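Local coordinates for protein poly(ADP-ribose) glycohydrolase (Thermomonospora curvata, PDB 3SIG) that hydrolyses poly(ADP-ribose), cleaving the ribose-ribose glycosidic bonds of the polymer to release ADP-ribose, at residues Glu10-Leu15 / Val155-Asp159; Glu72-Ala76 / Gln111-Leu115; Ala77-Thr82 / Arg213-Leu217; Gly102-Ser106 / Ala116-Tyr122. One frame throughout, in Å; residues are numbered along the deposited sequence.

Contact 1. Residues Glu10-Leu15 / Val155-Asp159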
loop_
_atom_site.group_PDB
_atom_site.type_symbol
_atom_site.label_atom_id
_atom_site.label_comp_id
_atom_site.label_asym_id
_atom_site.label_seq_id
_atom_site.Cartn_x
_atom_site.Cartn_y
_atom_site.Cartn_z
ATOM N N GLU A 10 17.810 11.058 1.626
ATOM C CA GLU A 10 17.941 11.204 3.077
ATOM C C GLU A 10 17.336 9.979 3.791
ATOM O O GLU A 10 17.904 9.462 4.747
ATOM C CB GLU A 10 17.251 12.459 3.564
ATOM C CG GLU A 10 17.468 12.712 5.059
ATOM C CD GLU A 10 16.759 13.948 5.561
ATOM O OE1 GLU A 10 15.522 13.980 5.578
ATOM O OE2 GLU A 10 17.456 14.895 5.963
ATOM N N THR A 11 16.201 9.510 3.290
ATOM C CA THR A 11 15.574 8.334 3.885
ATOM C C THR A 11 16.479 7.112 3.739
ATOM O O THR A 11 16.665 6.358 4.697
ATOM C CB THR A 11 14.219 8.105 3.270
ATOM O OG1 THR A 11 13.367 9.160 3.702
ATOM C CG2 THR A 11 13.609 6.747 3.708
ATOM N N VAL A 12 17.072 6.906 2.571
ATOM C CA VAL A 12 18.022 5.818 2.448
ATOM C C VAL A 12 19.195 5.946 3.423
ATOM O O VAL A 12 19.600 4.942 3.992
ATOM C CB VAL A 12 18.516 5.716 1.012
ATOM C CG1 VAL A 12 19.774 4.811 0.934
ATOM C CG2 VAL A 12 17.395 5.192 0.134
ATOM N N GLU A 13 19.718 7.157 3.633
ATOM C CA GLU A 13 20.783 7.393 4.623
ATOM C C GLU A 13 20.306 7.012 6.032
ATOM O O GLU A 13 21.015 6.361 6.796
ATOM C CB GLU A 13 21.255 8.863 4.626
ATOM C CG GLU A 13 22.284 9.165 5.736
ATOM C CD GLU A 13 22.797 10.617 5.771
ATOM O OE1 GLU A 13 22.504 11.391 4.839
ATOM O OE2 GLU A 13 23.499 10.980 6.741
ATOM N N ILE A 14 19.091 7.428 6.350
ATOM C CA ILE A 14 18.487 7.151 7.655
ATOM C C ILE A 14 18.381 5.652 7.872
ATOM O O ILE A 14 18.697 5.136 8.956
ATOM C CB ILE A 14 17.117 7.851 7.788
ATOM C CG1 ILE A 14 17.332 9.340 8.013
ATOM C CG2 ILE A 14 16.298 7.247 8.921
ATOM C CD1 ILE A 14 16.093 10.138 7.814
ATOM N N LEU A 15 17.954 4.933 6.830
ATOM C CA LEU A 15 17.795 3.487 6.953
ATOM C C LEU A 15 19.156 2.808 7.105
ATOM O O LEU A 15 19.233 1.783 7.782
ATOM C CB LEU A 15 16.989 2.890 5.791
ATOM C CG LEU A 15 15.580 3.445 5.636
ATOM C CD1 LEU A 15 14.939 2.952 4.341
ATOM C CD2 LEU A 15 14.691 3.062 6.791
ATOM N N VAL A 155 7.094 4.301 10.305
ATOM C CA VAL A 155 6.751 5.471 9.504
ATOM C C VAL A 155 7.227 6.672 10.284
ATOM O O VAL A 155 6.912 6.819 11.474
ATOM C CB VAL A 155 5.235 5.558 9.271
ATOM C CG1 VAL A 155 4.878 6.772 8.434
ATOM C CG2 VAL A 155 4.739 4.314 8.592
ATOM N N PHE A 156 7.993 7.528 9.628
ATOM C CA PHE A 156 8.699 8.611 10.316
ATOM C C PHE A 156 8.692 9.935 9.556
ATOM O O PHE A 156 9.472 10.835 9.929
ATOM C CB PHE A 156 10.141 8.178 10.699
ATOM C CG PHE A 156 10.926 7.549 9.565
ATOM C CD1 PHE A 156 11.075 6.174 9.497
ATOM C CD2 PHE A 156 11.528 8.326 8.587
ATOM C CE1 PHE A 156 11.789 5.595 8.465
ATOM C CE2 PHE A 156 12.231 7.745 7.544
ATOM C CZ PHE A 156 12.348 6.381 7.481
ATOM N N ARG A 157 7.802 10.125 8.572
ATOM C CA ARG A 157 7.567 11.444 7.987
ATOM C C ARG A 157 6.084 11.723 7.889
ATOM O O ARG A 157 5.280 10.771 7.746
ATOM C CB ARG A 157 8.175 11.621 6.590
ATOM C CG ARG A 157 9.656 11.447 6.493
ATOM C CD ARG A 157 10.167 11.881 5.123
ATOM N NE ARG A 157 11.538 11.466 4.951
ATOM C CZ ARG A 157 12.568 12.244 5.210
ATOM N NH1 ARG A 157 12.382 13.476 5.627
ATOM N NH2 ARG A 157 13.795 11.780 5.049
ATOM N N ASP A 158 5.705 12.997 7.917
ATOM C CA ASP A 158 4.340 13.419 7.617
ATOM C C ASP A 158 4.164 13.675 6.117
ATOM O O ASP A 158 5.072 13.439 5.349
ATOM C CB ASP A 158 3.953 14.633 8.449
ATOM C CG ASP A 158 4.711 15.897 8.067
ATOM O OD1 ASP A 158 5.395 16.001 7.027
ATOM O OD2 ASP A 158 4.589 16.884 8.843
ATOM N N ASP A 159 2.997 14.208 5.734
ATOM C CA ASP A 159 2.650 14.370 4.315
ATOM C C ASP A 159 3.600 15.365 3.624
ATOM O O ASP A 159 3.871 15.266 2.418
ATOM C CB ASP A 159 1.197 14.851 4.159
ATOM C CG ASP A 159 0.160 13.785 4.503
ATOM O OD1 ASP A 159 0.472 12.563 4.435
ATOM O OD2 ASP A 159 -0.985 14.200 4.832
HETATM O O HOH W 1 13.884 15.997 6.443
#
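This is a buried helix-on-strand contact in which the N-terminal helix 2-17 packs against the end of strand 147-157 through one arginine and one phenylalanine. The helix segment runs at 137° to the strand segment, and the axes pass 11.5 Å apart, so long side chains have to bridge the gap; even the nearest CA atoms, those of Thr11 and Phe156, are 9.4 Å apart. Arg157 does the polar work. Its NH2 donates to Glu10 OE1 at 2.8 Å and its NH1 reaches the same OE1 of Glu10 at 3.2 Å, giving a salt bridge that uses a single carboxylate oxygen. Water 1 closes a small ring here, donating to Glu10 OE1 (2.7 Å) and accepting from Arg157 NH1 (3.0 Å). Arg157 NH2 also donates to OG1 of the next residue, Thr11, at 3.0 Å. Beside this lies an apolar patch: the tip of Phe156, atom CZ, meets Leu15 CD2 at 4.1 Å, Thr11 CG2 at 4.0 Å and Ile14 CG2 at 4.3 Å, with Leu15 and Thr11 at the ring edge. Around the contact, Thr11 OG1 and Arg157 NE both bond to the carbonyl of Arg117, near the end of helix 111-118, while Leu163 of the adjacent strand 163-175 packs on Ile14, Phe156 and Arg157.

Contact 2. Residues Glu72-Ala76 / Gln111-Leu115. With AR6 ([(2R,3S,4R,5R)-5-(6-aminopurin-9-yl)-3,4-dihydroxy-oxolan-2-yl]methyl [hydroxy-[[(2R,3S,4R,5S)-3,4,5-trihydroxyoxolan-2-yl]methoxy]phosphoryl] hydrogen phosphate), chain B.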
loop_
_atom_site.group_PDB
_atom_site.type_symbol
_atom_site.label_atom_id
_atom_site.label_comp_id
_atom_site.label_asym_id
_atom_site.label_seq_id
_atom_site.Cartn_x
_atom_site.Cartn_y
_atom_site.Cartn_z
ATOM N N GLU A 72 -7.813 11.781 2.979
ATOM C CA GLU A 72 -6.510 11.582 3.566
ATOM C C GLU A 72 -5.587 10.873 2.623
ATOM O O GLU A 72 -5.988 10.045 1.817
ATOM C CB GLU A 72 -6.622 10.725 4.829
ATOM C CG GLU A 72 -7.337 11.404 5.975
ATOM C CD GLU A 72 -7.707 10.450 7.073
ATOM O OE1 GLU A 72 -8.437 9.487 6.797
ATOM O OE2 GLU A 72 -7.262 10.670 8.214
ATOM N N THR A 73 -4.302 11.139 2.776
ATOM C CA THR A 73 -3.294 10.257 2.230
ATOM C C THR A 73 -3.343 8.924 2.983
ATOM O O THR A 73 -3.852 8.818 4.110
ATOM C CB THR A 73 -1.879 10.815 2.401
ATOM O OG1 THR A 73 -1.628 10.944 3.805
ATOM C CG2 THR A 73 -1.727 12.167 1.739
ATOM N N THR A 74 -2.773 7.898 2.369
ATOM C CA THR A 74 -2.618 6.597 3.024
ATOM C C THR A 74 -1.995 6.764 4.399
ATOM O O THR A 74 -2.481 6.222 5.403
ATOM C CB THR A 74 -1.762 5.659 2.178
ATOM O OG1 THR A 74 -2.269 5.652 0.828
ATOM C CG2 THR A 74 -1.732 4.243 2.748
ATOM N N LEU A 75 -0.884 7.463 4.459
ATOM C CA LEU A 75 -0.184 7.607 5.733
ATOM C C LEU A 75 -0.936 8.415 6.753
ATOM O O LEU A 75 -0.893 8.091 7.941
ATOM C CB LEU A 75 1.196 8.182 5.509
ATOM C CG LEU A 75 2.136 7.174 4.849
ATOM C CD1 LEU A 75 3.467 7.820 4.635
ATOM C CD2 LEU A 75 2.308 5.861 5.605
ATOM N N ALA A 76 -1.657 9.446 6.336
ATOM C CA ALA A 76 -2.395 10.258 7.295
ATOM C C ALA A 76 -3.494 9.413 7.926
ATOM O O ALA A 76 -3.728 9.443 9.131
ATOM C CB ALA A 76 -2.973 11.509 6.638
ATOM N N GLN A 111 1.767 7.198 -5.012
ATOM C CA GLN A 111 1.537 6.733 -3.647
ATOM C C GLN A 111 2.680 5.896 -3.094
ATOM O O GLN A 111 3.148 6.118 -1.968
ATOM C CB GLN A 111 0.204 5.981 -3.538
ATOM C CG GLN A 111 -0.227 5.623 -2.138
ATOM C CD GLN A 111 -0.146 4.135 -1.861
ATOM O OE1 GLN A 111 0.593 3.382 -2.520
ATOM N NE2 GLN A 111 -0.888 3.695 -0.866
ATOM N N GLU A 112 3.162 4.929 -3.850
ATOM C CA GLU A 112 4.223 4.069 -3.366
ATOM C C GLU A 112 5.462 4.879 -3.038
ATOM O O GLU A 112 6.127 4.643 -2.043
ATOM C CB GLU A 112 4.576 2.968 -4.378
ATOM C CG GLU A 112 5.790 2.134 -3.872
ATOM C CD GLU A 112 6.072 0.870 -4.648
ATOM O OE1 GLU A 112 5.811 0.846 -5.877
ATOM O OE2 GLU A 112 6.616 -0.089 -4.030
ATOM N N GLU A 113 5.822 5.807 -3.906
ATOM C CA GLU A 113 7.005 6.635 -3.671
ATOM C C GLU A 113 6.891 7.405 -2.362
ATOM O O GLU A 113 7.868 7.566 -1.639
ATOM C CB GLU A 113 7.266 7.568 -4.847
ATOM C CG GLU A 113 7.725 6.841 -6.123
ATOM C CD GLU A 113 6.625 6.286 -7.006
ATOM O OE1 GLU A 113 5.436 6.339 -6.638
ATOM O OE2 GLU A 113 6.971 5.779 -8.095
ATOM N N GLY A 114 5.698 7.932 -2.089
ATOM C CA GLY A 114 5.502 8.612 -0.822
ATOM C C GLY A 114 5.694 7.669 0.362
ATOM O O GLY A 114 6.305 8.031 1.378
ATOM N N LEU A 115 5.204 6.449 0.241
ATOM C CA LEU A 115 5.423 5.492 1.327
ATOM C C LEU A 115 6.917 5.225 1.502
ATOM O O LEU A 115 7.439 5.204 2.630
ATOM C CB LEU A 115 4.721 4.157 1.029
ATOM C CG LEU A 115 3.206 4.246 0.826
ATOM C CD1 LEU A 115 2.625 2.895 0.538
ATOM C CD2 LEU A 115 2.478 4.927 2.008
HETATM N N1 AR6 B . -2.644 8.539 -0.518
HETATM C C2 AR6 B . -3.858 8.179 -0.925
HETATM N N3 AR6 B . -4.305 8.195 -2.214
HETATM C C4 AR6 B . -3.372 8.604 -3.103
HETATM C C5 AR6 B . -2.043 8.997 -2.715
HETATM C C6 AR6 B . -1.746 8.927 -1.379
HETATM N N6 AR6 B . -0.481 9.317 -0.935
HETATM N N7 AR6 B . -1.359 9.338 -3.936
HETATM C C8 AR6 B . -2.214 9.196 -4.892
HETATM N N9 AR6 B . -3.443 8.765 -4.489
HETATM P PA AR6 B . -1.133 5.686 -7.764
HETATM P PB AR6 B . -1.403 3.063 -9.152
HETATM C "C1'" AR6 B . -4.665 8.449 -5.224
HETATM O O1A AR6 B . -1.194 6.361 -9.087
HETATM O O1B AR6 B . -1.671 1.726 -8.491
HETATM C C1D AR6 B . 3.820 4.178 -8.676
HETATM O O1D AR6 B . 4.854 4.748 -9.427
HETATM C "C2'" AR6 B . -4.803 9.188 -6.537
HETATM O "O2'" AR6 B . -6.151 9.481 -6.780
HETATM O O2A AR6 B . 0.055 5.964 -6.880
HETATM O O2B AR6 B . -2.382 3.565 -10.158
HETATM C C2D AR6 B . 4.182 2.769 -8.414
HETATM O O2D AR6 B . 5.465 2.519 -7.955
HETATM C "C3'" AR6 B . -4.317 8.181 -7.514
HETATM O "O3'" AR6 B . -4.901 8.326 -8.768
HETATM O O3A AR6 B . -1.320 4.119 -7.959
HETATM C C3D AR6 B . 3.580 2.011 -9.518
HETATM O O3D AR6 B . 4.573 2.003 -10.510
HETATM C "C4'" AR6 B . -4.669 6.855 -6.906
HETATM O "O4'" AR6 B . -4.778 7.079 -5.518
HETATM C C4D AR6 B . 2.397 2.840 -9.875
HETATM O O4D AR6 B . 2.637 4.172 -9.449
HETATM C "C5'" AR6 B . -3.702 5.714 -7.193
HETATM O "O5'" AR6 B . -2.382 6.075 -6.821
HETATM C C5D AR6 B . 1.085 2.324 -9.286
HETATM O O5D AR6 B . 0.028 3.098 -9.820
#
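Two helix N-termini meet here at the ADP-ribose pocket of a macrodomain-like fold, and Gln111, Glu112 and Glu113 are the QEE of the PARG signature, a GGG followed after a short spacer by QEE. One direct polar bond joins the segments: Gln111 NE2 donates to Thr74 OG1 at 2.9 Å with a nearly straight angle of 168°. The same amide group is fixed to strand 90-94, NE2 to the carbonyl of Leu92 and OE1 to the backbone N of Phe94, so Thr74 is tied to a side chain already held in place. Apolar packing lies behind this bond, away from the ligand: Leu75 CG rests on Leu115 CD2 at 3.6 Å, and Thr74 CB is 4.3 Å from Leu115 CD2. Capping starts one of the helices, with Thr73 as N-cap and its OG1 accepting from Ala76 N at 2.9 Å. Ligand bonds come from both segments. Backbone N of Thr74 donates to adenine N1 of AR6 (3.0 Å), and Gln111 N, at the start of its helix, donates to phosphate oxygen O2A (2.8 Å). The two glutamates take the terminal ribose: its O2D donates to Glu112 OE1 at 2.7 Å. The hydroxyl O1D, carried by the anomeric carbon where a glycosidic bond would attach, donates to Glu113 OE2, also at 2.7 Å.

Contact 3. Residues Ala77-Thr82 / Arg213-Leu217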
loop_
_atom_site.group_PDB
_atom_site.type_symbol
_atom_site.label_atom_id
_atom_site.label_comp_id
_atom_site.label_asym_id
_atom_site.label_seq_id
_atom_site.Cartn_x
_atom_site.Cartn_y
_atom_site.Cartn_z
ATOM N N ALA A 77 -4.185 8.631 7.111
ATOM C CA ALA A 77 -5.228 7.763 7.648
ATOM C C ALA A 77 -4.606 6.749 8.598
ATOM O O ALA A 77 -5.152 6.481 9.690
ATOM C CB ALA A 77 -5.989 7.046 6.515
ATOM N N ALA A 78 -3.511 6.134 8.222
ATOM C CA ALA A 78 -2.835 5.168 9.087
ATOM C C ALA A 78 -2.415 5.787 10.406
ATOM O O ALA A 78 -2.605 5.191 11.473
ATOM C CB ALA A 78 -1.658 4.583 8.400
ATOM N N ARG A 79 -1.931 7.020 10.383
ATOM C CA ARG A 79 -1.497 7.683 11.601
ATOM C C ARG A 79 -2.669 7.959 12.511
ATOM O O ARG A 79 -2.570 7.812 13.738
ATOM C CB ARG A 79 -0.775 8.951 11.208
ATOM C CG ARG A 79 -0.008 9.617 12.324
ATOM C CD ARG A 79 0.745 10.811 11.784
ATOM N NE ARG A 79 1.467 11.516 12.830
ATOM C CZ ARG A 79 1.930 12.754 12.719
ATOM N NH1 ARG A 79 1.775 13.422 11.601
ATOM N NH2 ARG A 79 2.563 13.337 13.731
ATOM N N ARG A 80 -3.780 8.414 11.940
ATOM C CA ARG A 80 -4.995 8.685 12.693
ATOM C C ARG A 80 -5.473 7.427 13.400
ATOM O O ARG A 80 -5.782 7.439 14.598
ATOM C CB ARG A 80 -6.070 9.264 11.780
ATOM C CG ARG A 80 -7.407 9.433 12.461
ATOM C CD ARG A 80 -8.442 10.159 11.601
ATOM N NE ARG A 80 -8.710 9.495 10.318
ATOM C CZ ARG A 80 -9.685 8.617 10.107
ATOM N NH1 ARG A 80 -10.509 8.255 11.084
ATOM N NH2 ARG A 80 -9.855 8.094 8.904
ATOM N N LEU A 81 -5.580 6.335 12.669
ATOM C CA LEU A 81 -6.042 5.093 13.258
ATOM C C LEU A 81 -5.071 4.573 14.318
ATOM O O LEU A 81 -5.496 4.064 15.353
ATOM C CB LEU A 81 -6.271 4.052 12.173
ATOM C CG LEU A 81 -7.664 4.040 11.524
ATOM C CD1 LEU A 81 -8.142 5.390 10.989
ATOM C CD2 LEU A 81 -7.713 2.953 10.435
ATOM N N THR A 82 -3.780 4.711 14.077
ATOM C CA THR A 82 -2.786 4.176 14.991
ATOM C C THR A 82 -2.831 4.937 16.321
ATOM O O THR A 82 -2.648 4.331 17.380
ATOM C CB THR A 82 -1.392 4.264 14.365
ATOM O OG1 THR A 82 -1.352 3.420 13.227
ATOM C CG2 THR A 82 -0.333 3.778 15.352
ATOM N N ARG A 213 -7.245 -6.051 11.889
ATOM C CA ARG A 213 -8.653 -5.757 11.879
ATOM C C ARG A 213 -8.976 -4.373 11.343
ATOM O O ARG A 213 -10.136 -4.080 11.077
ATOM C CB ARG A 213 -9.221 -5.878 13.281
ATOM C CG ARG A 213 -8.965 -7.223 13.960
ATOM C CD ARG A 213 -10.145 -8.153 13.805
ATOM N NE ARG A 213 -11.329 -7.648 14.498
ATOM C CZ ARG A 213 -12.539 -7.541 13.950
ATOM N NH1 ARG A 213 -12.741 -7.904 12.690
ATOM N NH2 ARG A 213 -13.554 -7.070 14.664
ATOM N N ARG A 214 -7.967 -3.533 11.149
ATOM C CA ARG A 214 -8.170 -2.188 10.604
ATOM C C ARG A 214 -7.251 -1.987 9.387
ATOM O O ARG A 214 -6.054 -2.297 9.442
ATOM C CB ARG A 214 -7.907 -1.135 11.694
ATOM C CG ARG A 214 -8.829 -1.342 12.876
ATOM C CD ARG A 214 -8.763 -0.222 13.909
ATOM N NE ARG A 214 -7.423 -0.134 14.489
ATOM C CZ ARG A 214 -6.860 0.982 14.936
ATOM N NH1 ARG A 214 -7.526 2.118 14.949
ATOM N NH2 ARG A 214 -5.617 0.932 15.387
ATOM N N LEU A 215 -7.868 -1.527 8.291
ATOM C CA LEU A 215 -7.209 -1.383 7.007
ATOM C C LEU A 215 -7.283 0.011 6.474
ATOM O O LEU A 215 -8.280 0.741 6.649
ATOM C CB LEU A 215 -7.857 -2.250 5.957
ATOM C CG LEU A 215 -8.103 -3.709 6.328
ATOM C CD1 LEU A 215 -8.768 -4.441 5.153
ATOM C CD2 LEU A 215 -6.862 -4.451 6.786
ATOM N N VAL A 216 -6.256 0.348 5.733
ATOM C CA VAL A 216 -6.279 1.559 4.917
ATOM C C VAL A 216 -6.121 1.122 3.460
ATOM O O VAL A 216 -5.050 0.636 3.067
ATOM C CB VAL A 216 -5.202 2.592 5.302
ATOM C CG1 VAL A 216 -5.318 3.803 4.403
ATOM C CG2 VAL A 216 -5.333 3.018 6.786
ATOM N N LEU A 217 -7.198 1.283 2.708
ATOM C CA LEU A 217 -7.282 0.957 1.283
ATOM C C LEU A 217 -7.496 2.267 0.526
ATOM O O LEU A 217 -7.377 3.359 1.095
ATOM C CB LEU A 217 -8.450 -0.015 1.022
ATOM C CG LEU A 217 -8.400 -1.312 1.831
ATOM C CD1 LEU A 217 -9.629 -2.165 1.539
ATOM C CD2 LEU A 217 -7.145 -2.088 1.570
#
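Val216 is the apolar centre, pointing from strand 214-217 into the surface of helix 74-84. Its CG1 touches Ala77 CB at 3.9 Å, and its CG2 lies 3.9 Å from the backbone N of Ala78 and 4.3 Å from Ala78 CB. Small alanines let the backbones come close: the CA atoms of Ala78 and Val216 are 6.5 Å apart, and the segment axes approach to 8.9 Å. A turn further on, Leu81 carries the packing along the strand, its CD2 4.4 Å from both Val216 CG2 and the carbonyl O of Leu215. Helix and strand segments are nearly antiparallel, at 165°, so moving up the helix means moving back down the strand to Arg214. There the polar edge begins. Arg214 NH1 donates to the carbonyl O of Leu81 at 2.8 Å, and NH2 adds a weak bond to the same Leu81 O at 3.1 Å; a salt bridge from Arg214 NE to Asp87 holds the guanidinium from another direction. This is helix-on-sheet layering of the macrodomain-type core. Strand 214-217 lies between the parallel strands 90-94 and 252-256, and the helix covers all three, with Ala78 also on Cys91, Ala77 on Ala256 and Leu81 on His252.

Contact 4. Residues Gly102-Ser106 / Ala116-Tyr122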
loop_
_atom_site.group_PDB
_atom_site.type_symbol
_atom_site.label_atom_id
_atom_site.label_comp_id
_atom_site.label_asym_id
_atom_site.label_seq_id
_atom_site.Cartn_x
_atom_site.Cartn_y
_atom_site.Cartn_z
ATOM N N GLY A 102 9.035 1.914 -6.210
ATOM C CA GLY A 102 8.753 2.577 -7.455
ATOM C C GLY A 102 9.909 3.454 -7.882
ATOM O O GLY A 102 11.061 3.051 -7.834
ATOM N N GLY A 103 9.587 4.660 -8.314
ATOM C CA GLY A 103 10.610 5.611 -8.730
ATOM C C GLY A 103 11.080 6.570 -7.629
ATOM O O GLY A 103 11.473 7.709 -7.909
ATOM N N PHE A 104 11.001 6.172 -6.361
ATOM C CA PHE A 104 11.150 7.175 -5.333
ATOM C C PHE A 104 12.498 7.861 -5.383
ATOM O O PHE A 104 12.576 9.071 -5.137
ATOM C CB PHE A 104 10.787 6.656 -3.930
ATOM C CG PHE A 104 11.863 5.892 -3.199
ATOM C CD1 PHE A 104 12.281 4.638 -3.619
ATOM C CD2 PHE A 104 12.365 6.400 -2.017
ATOM C CE1 PHE A 104 13.233 3.943 -2.903
ATOM C CE2 PHE A 104 13.295 5.700 -1.278
ATOM C CZ PHE A 104 13.738 4.469 -1.732
ATOM N N LEU A 105 13.565 7.111 -5.664
ATOM C CA LEU A 105 14.904 7.700 -5.667
ATOM C C LEU A 105 15.161 8.634 -6.827
ATOM O O LEU A 105 16.085 9.436 -6.749
ATOM C CB LEU A 105 15.972 6.614 -5.542
ATOM C CG LEU A 105 16.074 6.059 -4.113
ATOM C CD1 LEU A 105 16.713 4.658 -4.132
ATOM C CD2 LEU A 105 16.806 6.983 -3.182
ATOM N N SER A 106 14.349 8.560 -7.869
ATOM C CA SER A 106 14.427 9.542 -8.947
ATOM C C SER A 106 13.492 10.722 -8.724
ATOM O O SER A 106 13.347 11.586 -9.593
ATOM C CB SER A 106 14.021 8.869 -10.260
ATOM O OG SER A 106 14.844 7.753 -10.535
ATOM N N ALA A 116 7.633 5.050 0.394
ATOM C CA ALA A 116 9.056 4.755 0.451
ATOM C C ALA A 116 9.891 5.939 0.976
ATOM O O ALA A 116 10.900 5.745 1.631
ATOM C CB ALA A 116 9.554 4.307 -0.942
ATOM N N ARG A 117 9.450 7.157 0.728
ATOM C CA ARG A 117 10.172 8.307 1.231
ATOM C C ARG A 117 9.950 8.471 2.718
ATOM O O ARG A 117 10.720 9.166 3.386
ATOM C CB ARG A 117 9.672 9.595 0.562
ATOM C CG ARG A 117 10.186 9.824 -0.863
ATOM C CD ARG A 117 10.041 11.277 -1.373
ATOM N NE ARG A 117 8.694 11.770 -1.176
ATOM C CZ ARG A 117 7.667 11.532 -1.973
ATOM N NH1 ARG A 117 7.815 10.839 -3.093
ATOM N NH2 ARG A 117 6.474 11.973 -1.629
ATOM N N SER A 118 8.877 7.912 3.253
ATOM C CA SER A 118 8.381 8.272 4.591
ATOM C C SER A 118 8.520 7.191 5.632
ATOM O O SER A 118 8.041 7.397 6.752
ATOM C CB SER A 118 6.898 8.643 4.495
ATOM O OG SER A 118 6.674 9.645 3.518
ATOM N N SER A 119 9.121 6.058 5.295
ATOM C CA SER A 119 9.040 4.899 6.176
ATOM C C SER A 119 10.208 3.965 5.927
ATOM O O SER A 119 11.077 4.262 5.088
ATOM C CB SER A 119 7.730 4.125 5.918
ATOM O OG SER A 119 7.779 3.419 4.691
ATOM N N GLY A 120 10.204 2.821 6.597
ATOM C CA GLY A 120 11.143 1.763 6.288
ATOM C C GLY A 120 10.727 0.793 5.198
ATOM O O GLY A 120 11.388 -0.231 5.013
ATOM N N LEU A 121 9.705 1.150 4.440
ATOM C CA LEU A 121 9.167 0.203 3.475
ATOM C C LEU A 121 10.202 -0.275 2.472
ATOM O O LEU A 121 10.230 -1.447 2.131
ATOM C CB LEU A 121 7.983 0.819 2.747
ATOM C CG LEU A 121 7.320 -0.077 1.696
ATOM C CD1 LEU A 121 6.789 -1.395 2.280
ATOM C CD2 LEU A 121 6.215 0.727 1.012
ATOM N N TYR A 122 11.043 0.610 1.946
ATOM C CA TYR A 122 12.053 0.195 0.960
ATOM C C TYR A 122 12.987 -0.859 1.505
ATOM O O TYR A 122 13.419 -1.723 0.769
ATOM C CB TYR A 122 12.856 1.415 0.523
ATOM C CG TYR A 122 14.074 1.240 -0.362
ATOM C CD1 TYR A 122 13.972 0.745 -1.639
ATOM C CD2 TYR A 122 15.319 1.675 0.080
ATOM C CE1 TYR A 122 15.115 0.693 -2.452
ATOM C CE2 TYR A 122 16.415 1.609 -0.720
ATOM C CZ TYR A 122 16.291 1.118 -1.951
ATOM O OH TYR A 122 17.434 1.081 -2.743
HETATM O O HOH W 2 10.113 10.394 -4.750
#
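Phe104 gives up the most surface here, meeting Ala116 with a face and Tyr122 with an edge. Ala116 CB sits over one face of the Phe104 ring, 3.7 Å from the ring centroid and 16° off its normal, a CH-pi contact; its nearest ring atom is Phe104 CG at 3.6 Å. Tyr122 meets the same ring differently. The edge of Phe104 points at the face of Tyr122 in a T-shaped pair, centroids 4.8 Å apart and planes at 64°, with Phe104 CE1 3.5 Å from Tyr122 CD1. Both partners can reach one ring because the chain turns between them: helix 111-118 gives way to helix 121-125, with Gly120 at the N-cap position, and an ST turn with Ser119 OG accepting from Leu121 N (3.0 Å) shapes the corner. No direct hydrogen bond crosses, but water 2 donates to Phe104 O (2.8 Å) and accepts from Arg117 NH1 (2.9 Å). Leu105 CD1 adds a contact with Tyr122 OH at 3.9 Å. Upstream, Gly102 has a positive phi, which favours glycine, and belongs to the ligand pocket. Gly102 and Gly103 are part of the glycine run of the PARG signature; the Phe104 contacts, directly after it, pack on the helical residues following QEE.

How the contacts relate
Contacts 2 and 4 share helix 111-118 and, with centres 10 Å apart, bring the two halves of the PARG signature together: Glu113 OE2 lies 2.9 Å from Gly103 N, a probable hydrogen bond, while also holding the ligand. Contacts 2 and 3 share helix 74-84, whose start binds the adenine and whose later turns pack on the sheet; Glu72 OE2 and Arg80 NE form a salt bridge at 2.8 Å. Contact 1 lies farther out, the side chain of Arg157 about 12 Å from AR6, yet reaches contact 4 through Thr11 OG1 and Arg117 O (2.7 Å) and contact 2 through Asp159 OD1 and Thr73 OG1 (2.7 Å). Contacts 3 and 4 do not touch; their nearest atoms are about 9 Å apart.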